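Long-range contacts in amine Dehydrogenase (Pseudomonas putida, PDB 1JMX), which binds two heme c groups and, as the heme-bearing chain of an amine dehydrogenase, probably passes electrons between redox centres: residues A[31-36]-A[109-114]; A[100-105]-A[134-139]. All blocks are in the same frame, centred on the assembly; numbering follows the deposited sequence.

Interaction 1. Residues A[31-36]-A[109-114]; sequences RKTPEG and VALQRR. With HEC (heme c), chain E.
Three N-H donors converge on one amide oxygen, Q112 OE1. R114 reaches it side-on with two nitrogens, NE and NH2, each 2.9 Å from OE1; the oxygen lies in the guanidinium plane, and NH2 comes in on a lone pair. The third donor, K32 NZ, stands 3.2 Å from OE1 but 49° out of the amide plane, above the carbonyl rather than on a lone pair. K32 and Q112 run side by side in the same direction, and the lysine's final bend at chi4 (-87°) turns NZ to the oxygen. This brings K32 NZ to 3.2 Å from R114 NH2, a contact of like charges that the nearby heme propionate would probably temper: its O2A is 3.7 Å from R114 NH2, at the guanidinium edge. On the same amide, Q112 NE2 lies 3.4 Å from the heme methyl CMA.

The backbone positions this cluster. R31 and R113 form an antiparallel hydrogen-bonded pair, with R31 N 3.0 Å from R113 O and a reciprocal bond back. R113 CG lies over one face of the R31 guanidinium, 3.5 Å from R31 NH2, which is hydrogen-bonded to L162 O; R113 bends at chi2 (-59°) so that NH1 donates to A110 O and Q112 O. T33 N and L111 O share a water.

K32 NZ also bonds Q30, and R114 NH1 a carboxylate of the other heme c. This short antiparallel pairing joins the start of helix 34-48 to the end of helix 107-110, while R114 packs on L122 of helix 116-129.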
loop_
_atom_site.group_PDB
_atom_site.type_symbol
_atom_site.label_atom_id
_atom_site.label_comp_id
_atom_site.label_asym_id
_atom_site.label_seq_id
_atom_site.Cartn_x
_atom_site.Cartn_y
_atom_site.Cartn_z
ATOM N N ARG A 31 9.038 7.532 21.665
ATOM C CA ARG A 31 10.348 7.890 21.096
ATOM C C ARG A 31 10.343 7.427 19.650
ATOM O O ARG A 31 9.943 6.303 19.363
ATOM C CB ARG A 31 11.501 7.232 21.859
ATOM C CG ARG A 31 11.673 7.766 23.264
ATOM C CD ARG A 31 12.975 7.345 23.900
ATOM N NE ARG A 31 13.012 5.936 24.268
ATOM C CZ ARG A 31 13.755 5.030 23.645
ATOM N NH1 ARG A 31 14.511 5.392 22.618
ATOM N NH2 ARG A 31 13.797 3.778 24.083
ATOM N N LYS A 32 10.731 8.311 18.739
ATOM C CA LYS A 32 10.739 7.981 17.314
ATOM C C LYS A 32 11.940 8.609 16.603
ATOM O O LYS A 32 12.690 9.405 17.183
ATOM C CB LYS A 32 9.468 8.516 16.630
ATOM C CG LYS A 32 8.182 8.479 17.445
ATOM C CD LYS A 32 7.112 9.318 16.757
ATOM C CE LYS A 32 5.896 9.549 17.642
ATOM N NZ LYS A 32 4.906 8.472 17.549
ATOM N N THR A 33 12.087 8.268 15.327
ATOM C CA THR A 33 13.153 8.807 14.492
ATOM C C THR A 33 12.701 10.204 14.054
ATOM O O THR A 33 11.554 10.586 14.293
ATOM C CB THR A 33 13.369 7.934 13.218
ATOM O OG1 THR A 33 12.184 7.945 12.412
ATOM C CG2 THR A 33 13.720 6.501 13.591
ATOM N N PRO A 34 13.604 10.999 13.448
ATOM C CA PRO A 34 13.258 12.350 12.984
ATOM C C PRO A 34 12.071 12.353 12.008
ATOM O O PRO A 34 11.184 13.204 12.108
ATOM C CB PRO A 34 14.545 12.808 12.305
ATOM C CG PRO A 34 15.592 12.171 13.158
ATOM C CD PRO A 34 15.059 10.772 13.344
ATOM N N GLU A 35 12.046 11.403 11.074
ATOM C CA GLU A 35 10.935 11.332 10.128
ATOM C C GLU A 35 9.679 10.785 10.791
ATOM O O GLU A 35 8.583 10.998 10.298
ATOM C CB GLU A 35 11.267 10.553 8.840
ATOM C CG GLU A 35 12.384 9.537 8.898
ATOM C CD GLU A 35 13.756 10.168 8.987
ATOM O OE1 GLU A 35 14.425 9.945 10.003
ATOM O OE2 GLU A 35 14.165 10.887 8.060
ATOM N N GLY A 36 9.852 10.075 11.904
ATOM C CA GLY A 36 8.716 9.549 12.637
ATOM C C GLY A 36 7.998 10.723 13.287
ATOM O O GLY A 36 6.772 10.840 13.215
ATOM N N VAL A 109 7.064 0.369 12.488
ATOM C CA VAL A 109 6.707 -0.028 13.839
ATOM C C VAL A 109 7.969 -0.156 14.697
ATOM O O VAL A 109 8.032 0.382 15.801
ATOM C CB VAL A 109 5.975 -1.391 13.818
ATOM C CG1 VAL A 109 5.636 -1.845 15.223
ATOM C CG2 VAL A 109 4.728 -1.304 12.962
ATOM N N ALA A 110 8.969 -0.865 14.172
ATOM C CA ALA A 110 10.237 -1.100 14.864
ATOM C C ALA A 110 11.084 0.155 15.075
ATOM O O ALA A 110 12.002 0.155 15.890
ATOM C CB ALA A 110 11.038 -2.162 14.132
ATOM N N LEU A 111 10.776 1.225 14.347
ATOM C CA LEU A 111 11.510 2.477 14.490
ATOM C C LEU A 111 10.882 3.390 15.544
ATOM O O LEU A 111 11.081 4.605 15.536
ATOM C CB LEU A 111 11.643 3.193 13.141
ATOM C CG LEU A 111 12.699 2.589 12.215
ATOM C CD1 LEU A 111 12.561 3.150 10.821
ATOM C CD2 LEU A 111 14.091 2.847 12.775
ATOM N N GLN A 112 10.120 2.782 16.449
ATOM C CA GLN A 112 9.466 3.494 17.543
ATOM C C GLN A 112 9.571 2.703 18.848
ATOM O O GLN A 112 9.681 1.480 18.844
ATOM C CB GLN A 112 7.992 3.781 17.218
ATOM C CG GLN A 112 7.782 4.751 16.064
ATOM C CD GLN A 112 6.416 5.403 16.080
ATOM O OE1 GLN A 112 5.741 5.427 17.107
ATOM N NE2 GLN A 112 6.010 5.956 14.945
ATOM N N ARG A 113 9.591 3.428 19.958
ATOM C CA ARG A 113 9.670 2.835 21.287
ATOM C C ARG A 113 8.530 3.428 22.126
ATOM O O ARG A 113 8.391 4.646 22.225
ATOM C CB ARG A 113 11.036 3.131 21.915
ATOM C CG ARG A 113 12.202 2.400 21.259
ATOM C CD ARG A 113 11.990 0.903 21.341
ATOM N NE ARG A 113 13.087 0.124 20.776
ATOM C CZ ARG A 113 13.268 -0.102 19.476
ATOM N NH1 ARG A 113 12.425 0.406 18.580
ATOM N NH2 ARG A 113 14.268 -0.874 19.069
ATOM N N ARG A 114 7.687 2.570 22.689
ATOM C CA ARG A 114 6.539 3.030 23.475
ATOM C C ARG A 114 6.162 2.080 24.598
ATOM O O ARG A 114 6.450 0.886 24.530
ATOM C CB ARG A 114 5.290 3.119 22.590
ATOM C CG ARG A 114 5.386 3.940 21.337
ATOM C CD ARG A 114 4.129 3.729 20.533
ATOM N NE ARG A 114 4.066 4.573 19.354
ATOM C CZ ARG A 114 2.965 5.184 18.938
ATOM N NH1 ARG A 114 1.832 5.053 19.611
ATOM N NH2 ARG A 114 2.990 5.894 17.823
HETATM FE FE HEC E . -0.159 1.496 11.170
HETATM C CHA HEC E . 0.679 4.718 10.886
HETATM C CHB HEC E . 1.862 1.256 13.865
HETATM C CHC HEC E . -1.125 -1.723 11.592
HETATM C CHD HEC E . -2.229 1.782 8.451
HETATM N NA HEC E . 1.029 2.710 12.140
HETATM C C1A HEC E . 1.270 4.021 11.888
HETATM C C2A HEC E . 2.210 4.583 12.815
HETATM C C3A HEC E . 2.553 3.600 13.644
HETATM C C4A HEC E . 1.808 2.442 13.233
HETATM C CMA HEC E . 3.524 3.691 14.809
HETATM C CAA HEC E . 2.678 6.022 12.830
HETATM C CBA HEC E . 2.096 6.603 14.117
HETATM C CGA HEC E . 2.377 8.058 14.393
HETATM O O1A HEC E . 3.027 8.736 13.616
HETATM O O2A HEC E . 1.920 8.528 15.413
HETATM N NB HEC E . 0.274 0.080 12.436
HETATM C C1B HEC E . 1.148 0.141 13.522
HETATM C C2B HEC E . 1.210 -1.066 14.276
HETATM C C3B HEC E . 0.342 -1.916 13.658
HETATM C C4B HEC E . -0.218 -1.209 12.500
HETATM C CMB HEC E . 2.062 -1.320 15.536
HETATM C CAB HEC E . 0.060 -3.323 14.164
HETATM C CBB HEC E . -1.282 -3.512 14.876
HETATM N NC HEC E . -1.388 0.285 10.205
HETATM C C1C HEC E . -1.664 -1.030 10.513
HETATM C C2C HEC E . -2.593 -1.609 9.587
HETATM C C3C HEC E . -2.896 -0.655 8.704
HETATM C C4C HEC E . -2.162 0.544 9.091
HETATM C CMC HEC E . -3.109 -3.050 9.634
HETATM C CAC HEC E . -3.733 -0.910 7.470
HETATM C CBC HEC E . -5.241 -0.758 7.516
HETATM N ND HEC E . -0.675 2.935 9.934
HETATM C C1D HEC E . -1.539 2.913 8.858
HETATM C C2D HEC E . -1.639 4.230 8.223
HETATM C C3D HEC E . -0.794 5.030 8.967
HETATM C C4D HEC E . -0.229 4.219 9.971
HETATM C CMD HEC E . -2.498 4.596 7.016
HETATM C CAD HEC E . -0.433 6.517 8.860
HETATM C CBD HEC E . -1.003 7.291 7.720
HETATM C CGD HEC E . -0.043 7.342 6.579
HETATM O O1D HEC E . 0.810 6.431 6.473
HETATM O O2D HEC E . -0.127 8.292 5.769
HETATM O O HOH W 1 10.194 6.571 13.616
#

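Interaction 2. Residues A[100-105]-A[134-139]; sequences CGRCHS and EYQAQA. With HEC (heme c), chain E.
Q136 OE1 is held by two nitrogens of R102, one firmly and one weakly. NH1 lies 2.8 Å from OE1, the bond nearly straight (171°) and in the plane of both the guanidinium and the amide carbonyl; NH2, 3.5 Å from OE1, adds a weak, bent bond. The two planes stand 83° apart. R102 reaches across because its CG takes the crowded position between backbone N and carbonyl carbon (chi1 67°) and the chain then runs straight to NE. One guanidinium face receives A137 O, the opposite face the heme methyl CMC. At the edge, water 2 accepts from R102 NE and donates to Q138 O.

R102 is the second variable residue of the CXXCH heme-attachment motif. C100 SG and C103 SG are covalently joined to heme CAB and CAC, and H104 NE2 binds FE at 2.0 Å, with H126 as the second axial ligand. H104 ND1 donates to S105 O at 2.9 Å, in the ring plane, which fixes the rotation of the imidazole. An alanine in place of R102 would probably loosen residues 136-139 from the heme loop, since the bonds to Q136 OE1 and the water link depend on its guanidinium.

Q138 slides past R102 in the opposite direction, its OE1 3.6 Å from R102 CB. A chain of another protein packs on R102 and hydrogen-bonds to C103 O and A137 N, so it touches both segments.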
loop_
_atom_site.group_PDB
_atom_site.type_symbol
_atom_site.label_atom_id
_atom_site.label_comp_id
_atom_site.label_asym_id
_atom_site.label_seq_id
_atom_site.Cartn_x
_atom_site.Cartn_y
_atom_site.Cartn_z
ATOM N N CYS A 100 0.633 -5.928 11.801
ATOM C CA CYS A 100 1.205 -4.588 11.623
ATOM C C CYS A 100 1.995 -4.226 10.379
ATOM O O CYS A 100 2.338 -3.063 10.205
ATOM C CB CYS A 100 2.075 -4.239 12.837
ATOM S SG CYS A 100 1.180 -4.593 14.348
ATOM N N GLY A 101 2.322 -5.197 9.539
ATOM C CA GLY A 101 3.093 -4.870 8.356
ATOM C C GLY A 101 2.429 -5.193 7.041
ATOM O O GLY A 101 3.111 -5.265 6.026
ATOM N N ARG A 102 1.111 -5.377 7.043
ATOM C CA ARG A 102 0.392 -5.706 5.817
ATOM C C ARG A 102 -0.097 -4.480 5.044
ATOM O O ARG A 102 -0.532 -4.589 3.906
ATOM C CB ARG A 102 -0.772 -6.655 6.108
ATOM C CG ARG A 102 -1.878 -6.052 6.931
ATOM C CD ARG A 102 -3.055 -6.991 7.003
ATOM N NE ARG A 102 -4.130 -6.460 7.834
ATOM C CZ ARG A 102 -5.032 -5.562 7.438
ATOM N NH1 ARG A 102 -5.005 -5.068 6.208
ATOM N NH2 ARG A 102 -5.999 -5.192 8.273
ATOM N N CYS A 103 0.009 -3.317 5.668
ATOM C CA CYS A 103 -0.406 -2.057 5.067
ATOM C C CYS A 103 0.858 -1.281 4.740
ATOM O O CYS A 103 1.173 -1.038 3.576
ATOM C CB CYS A 103 -1.252 -1.288 6.074
ATOM S SG CYS A 103 -2.967 -1.770 6.058
ATOM N N HIS A 104 1.535 -0.838 5.794
ATOM C CA HIS A 104 2.798 -0.138 5.674
ATOM C C HIS A 104 3.856 -1.146 6.133
ATOM O O HIS A 104 3.528 -2.267 6.519
ATOM C CB HIS A 104 2.820 1.136 6.536
ATOM C CG HIS A 104 2.356 0.939 7.949
ATOM N ND1 HIS A 104 3.077 0.237 8.889
ATOM C CD2 HIS A 104 1.236 1.361 8.580
ATOM C CE1 HIS A 104 2.425 0.232 10.035
ATOM N NE2 HIS A 104 1.302 0.908 9.875
ATOM N N SER A 105 5.117 -0.744 6.100
ATOM C CA SER A 105 6.209 -1.622 6.499
ATOM C C SER A 105 6.203 -1.941 7.990
ATOM O O SER A 105 5.635 -1.204 8.788
ATOM C CB SER A 105 7.550 -0.975 6.140
ATOM O OG SER A 105 7.825 0.125 6.987
ATOM N N GLU A 134 -10.601 -4.161 10.240
ATOM C CA GLU A 134 -10.946 -5.515 10.674
ATOM C C GLU A 134 -11.744 -6.369 9.677
ATOM O O GLU A 134 -12.093 -7.512 9.970
ATOM C CB GLU A 134 -11.672 -5.453 12.019
ATOM C CG GLU A 134 -13.021 -4.749 11.956
ATOM C CD GLU A 134 -13.647 -4.544 13.318
ATOM O OE1 GLU A 134 -13.462 -5.397 14.212
ATOM O OE2 GLU A 134 -14.321 -3.514 13.498
ATOM N N TYR A 135 -12.028 -5.814 8.504
ATOM C CA TYR A 135 -12.766 -6.532 7.469
ATOM C C TYR A 135 -11.844 -6.891 6.314
ATOM O O TYR A 135 -12.242 -7.599 5.400
ATOM C CB TYR A 135 -13.918 -5.678 6.928
ATOM C CG TYR A 135 -14.995 -5.374 7.933
ATOM C CD1 TYR A 135 -16.148 -6.153 8.002
ATOM C CD2 TYR A 135 -14.872 -4.301 8.814
ATOM C CE1 TYR A 135 -17.150 -5.873 8.917
ATOM C CE2 TYR A 135 -15.867 -4.015 9.738
ATOM C CZ TYR A 135 -17.001 -4.805 9.783
ATOM O OH TYR A 135 -17.987 -4.528 10.692
ATOM N N GLN A 136 -10.619 -6.374 6.359
ATOM C CA GLN A 136 -9.628 -6.603 5.316
ATOM C C GLN A 136 -8.943 -7.959 5.449
ATOM O O GLN A 136 -9.103 -8.638 6.460
ATOM C CB GLN A 136 -8.587 -5.475 5.336
ATOM C CG GLN A 136 -9.156 -4.097 5.013
ATOM C CD GLN A 136 -8.194 -2.967 5.322
ATOM O OE1 GLN A 136 -7.042 -3.192 5.661
ATOM N NE2 GLN A 136 -8.674 -1.740 5.215
ATOM N N ALA A 137 -8.195 -8.349 4.416
ATOM C CA ALA A 137 -7.468 -9.619 4.417
ATOM C C ALA A 137 -6.525 -9.669 5.613
ATOM O O ALA A 137 -5.892 -8.663 5.952
ATOM C CB ALA A 137 -6.683 -9.783 3.124
ATOM N N GLN A 138 -6.451 -10.840 6.248
ATOM C CA GLN A 138 -5.619 -11.078 7.429
ATOM C C GLN A 138 -6.159 -10.369 8.670
ATOM O O GLN A 138 -5.430 -10.117 9.629
ATOM C CB GLN A 138 -4.159 -10.694 7.176
ATOM C CG GLN A 138 -3.426 -11.630 6.219
ATOM C CD GLN A 138 -2.045 -11.111 5.846
ATOM O OE1 GLN A 138 -1.902 -10.014 5.307
ATOM N NE2 GLN A 138 -1.020 -11.902 6.133
ATOM N N ALA A 139 -7.453 -10.076 8.642
ATOM C CA ALA A 139 -8.135 -9.417 9.739
ATOM C C ALA A 139 -9.535 -10.018 9.892
ATOM O O ALA A 139 -9.943 -10.335 10.996
ATOM C CB ALA A 139 -8.217 -7.924 9.483
HETATM FE FE HEC E . -0.159 1.496 11.170
HETATM C CHA HEC E . 0.679 4.718 10.886
HETATM C CHB HEC E . 1.862 1.256 13.865
HETATM C CHC HEC E . -1.125 -1.723 11.592
HETATM C CHD HEC E . -2.229 1.782 8.451
HETATM N NA HEC E . 1.029 2.710 12.140
HETATM C C1A HEC E . 1.270 4.021 11.888
HETATM C C2A HEC E . 2.210 4.583 12.815
HETATM C C3A HEC E . 2.553 3.600 13.644
HETATM C C4A HEC E . 1.808 2.442 13.233
HETATM C CMA HEC E . 3.524 3.691 14.809
HETATM C CAA HEC E . 2.678 6.022 12.830
HETATM C CBA HEC E . 2.096 6.603 14.117
HETATM C CGA HEC E . 2.377 8.058 14.393
HETATM O O1A HEC E . 3.027 8.736 13.616
HETATM O O2A HEC E . 1.920 8.528 15.413
HETATM N NB HEC E . 0.274 0.080 12.436
HETATM C C1B HEC E . 1.148 0.141 13.522
HETATM C C2B HEC E . 1.210 -1.066 14.276
HETATM C C3B HEC E . 0.342 -1.916 13.658
HETATM C C4B HEC E . -0.218 -1.209 12.500
HETATM C CMB HEC E . 2.062 -1.320 15.536
HETATM C CAB HEC E . 0.060 -3.323 14.164
HETATM C CBB HEC E . -1.282 -3.512 14.876
HETATM N NC HEC E . -1.388 0.285 10.205
HETATM C C1C HEC E . -1.664 -1.030 10.513
HETATM C C2C HEC E . -2.593 -1.609 9.587
HETATM C C3C HEC E . -2.896 -0.655 8.704
HETATM C C4C HEC E . -2.162 0.544 9.091
HETATM C CMC HEC E . -3.109 -3.050 9.634
HETATM C CAC HEC E . -3.733 -0.910 7.470
HETATM C CBC HEC E . -5.241 -0.758 7.516
HETATM N ND HEC E . -0.675 2.935 9.934
HETATM C C1D HEC E . -1.539 2.913 8.858
HETATM C C2D HEC E . -1.639 4.230 8.223
HETATM C C3D HEC E . -0.794 5.030 8.967
HETATM C C4D HEC E . -0.229 4.219 9.971
HETATM C CMD HEC E . -2.498 4.596 7.016
HETATM C CAD HEC E . -0.433 6.517 8.860
HETATM C CBD HEC E . -1.003 7.291 7.720
HETATM C CGD HEC E . -0.043 7.342 6.579
HETATM O O1D HEC E . 0.810 6.431 6.473
HETATM O O2D HEC E . -0.127 8.292 5.769
HETATM O O HOH W 2 -4.076 -7.841 10.336
#

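How the interactions relate
Both contacts are buried and serve the same heme c, but meet it at different parts of its rim. Interaction 1, centred about 17 Å from the chain centre, touches no other protein chain and meets the heme at a propionate and two ring methyls; interaction 2, about 25 Å out, lies where two other chains of the assembly cover it, beside the thioether edge. Strand pairing and clustered positive charge mark the first, whereas the second joins two loops through a single arginine and a water, without strand pairing. They meet at V109: its CG2 lies 4.0 Å from C100 CB and from H104 CE1, so helix 107-110 links the heme-binding loop to the 112-113 strand.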